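Local coordinates for alpha-1,2-mannosidase (Bacteroides thetaiotaomicron, PDB 2WW2), which probably hydrolyses alpha-mannosidic linkages with inversion of configuration, as a calcium-dependent member of glycoside hydrolase family 92, at residues E18-F21 with N27-P30. Sequence-based numbering, arbitrary orientation.
Sequences ESTF and NTYP. With NA (sodium ion), chain F.
The carbonyl O of S19, next to T20 in the chain, binds a sodium ion at 2.3 Å. The oxygens of waters 1 and 2 lie 2.5 and 2.4 Å from the sodium. They subtend about 97° at the metal. The backbone oxygens of Y622, G624 and D627 bring the site to six oxygens.

The contact itself is mainly two threonines. The methyl CG2 of T28 lies only 3.1 Å from OG1 of T20. This is tight for a carbon and an oxygen. The angle at OG1 between its own CB and that methyl is about 115°. The same methyl also rests 3.6 Å from CG2 of T20, so it touches both branches. In T28, chi1 of 64° puts OG1 between the backbone N and the carbonyl carbon, which leaves CG2 anti to the carbonyl carbon. The methyl is thereby the branch offered to T20, while OG1 is hydrogen-bonded to the carbonyl O of Y54.

Both segments belong to the long loop that precedes strand 40-44. The ion bridges this N-terminal part, consistent with the beta-sandwich of the galactose-mutarotase-like clan, and the catalytic part holding 622-627, consistent with an (alpha/alpha)6 barrel. E18 adds to this junction through backbone and side-chain hydrogen bonds to S619.

CG2 of T20 also approaches the carbonyl O of N27, at 4.0 Å. That oxygen is hydrogen-bonded to NH1 of R293, from helix 281-294. ND2 of N27 and OH of Y29 both bond to the carbonyl O of Q69. A glycerol, probably from crystallisation, sits beside N27 and hydrogen-bonds to Y29 O.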
# COMPACT_ATOMS: atom_id res chain seq x y z
N GLU A 18 20.29 14.38 -1.27
CA GLU A 18 19.92 12.96 -1.15
C GLU A 18 18.41 12.74 -1.30
O GLU A 18 17.91 11.62 -1.11
CB GLU A 18 20.36 12.40 0.21
CG GLU A 18 21.87 12.37 0.43
CD GLU A 18 22.24 11.67 1.73
OE1 GLU A 18 22.19 12.30 2.81
OE2 GLU A 18 22.59 10.47 1.69
N SER A 19 17.69 13.81 -1.64
CA SER A 19 16.21 13.81 -1.66
C SER A 19 15.59 13.52 -3.00
O SER A 19 14.36 13.55 -3.13
CB SER A 19 15.70 15.19 -1.26
OG SER A 19 15.62 15.28 0.13
N THR A 20 16.41 13.26 -4.02
CA THR A 20 15.88 13.18 -5.36
C THR A 20 15.87 11.76 -5.88
O THR A 20 16.78 10.97 -5.63
CB THR A 20 16.64 14.11 -6.32
OG1 THR A 20 17.81 13.42 -6.79
CG2 THR A 20 17.03 15.41 -5.60
N PHE A 21 14.82 11.44 -6.62
CA PHE A 21 14.68 10.14 -7.25
C PHE A 21 15.62 10.06 -8.47
O PHE A 21 15.68 10.98 -9.29
CB PHE A 21 13.22 9.94 -7.66
CG PHE A 21 12.93 8.63 -8.30
CD1 PHE A 21 13.32 7.45 -7.70
CD2 PHE A 21 12.24 8.58 -9.50
CE1 PHE A 21 13.04 6.23 -8.31
CE2 PHE A 21 11.95 7.37 -10.11
CZ PHE A 21 12.35 6.19 -9.51
N ASN A 27 18.12 17.99 -10.07
CA ASN A 27 19.57 18.09 -9.89
C ASN A 27 19.99 17.90 -8.44
O ASN A 27 19.23 18.16 -7.53
CB ASN A 27 20.06 19.48 -10.34
CG ASN A 27 20.56 19.51 -11.78
OD1 ASN A 27 20.97 18.48 -12.36
ND2 ASN A 27 20.54 20.70 -12.36
N THR A 28 21.22 17.48 -8.22
CA THR A 28 21.69 17.30 -6.85
C THR A 28 23.02 17.97 -6.61
O THR A 28 23.67 17.67 -5.60
CB THR A 28 21.82 15.80 -6.47
OG1 THR A 28 22.82 15.18 -7.29
CG2 THR A 28 20.47 15.04 -6.64
N TYR A 29 23.45 18.89 -7.48
CA TYR A 29 24.81 19.43 -7.31
C TYR A 29 24.87 20.80 -6.62
O TYR A 29 24.01 21.64 -6.82
CB TYR A 29 25.61 19.43 -8.63
CG TYR A 29 25.13 20.36 -9.74
CD1 TYR A 29 25.56 21.68 -9.82
CD2 TYR A 29 24.26 19.89 -10.72
CE1 TYR A 29 25.16 22.53 -10.88
CE2 TYR A 29 23.84 20.72 -11.78
CZ TYR A 29 24.30 22.03 -11.85
OH TYR A 29 23.90 22.85 -12.89
N PRO A 30 25.92 21.01 -5.81
CA PRO A 30 26.02 22.25 -5.03
C PRO A 30 26.57 23.41 -5.89
O PRO A 30 27.74 23.74 -5.82
CB PRO A 30 27.00 21.89 -3.91
CG PRO A 30 27.90 20.81 -4.55
CD PRO A 30 26.99 20.04 -5.51
NA NA F . 12.16 13.90 -2.40
O HOH W 1 11.91 12.29 -4.31
O HOH W 2 12.32 12.26 -0.65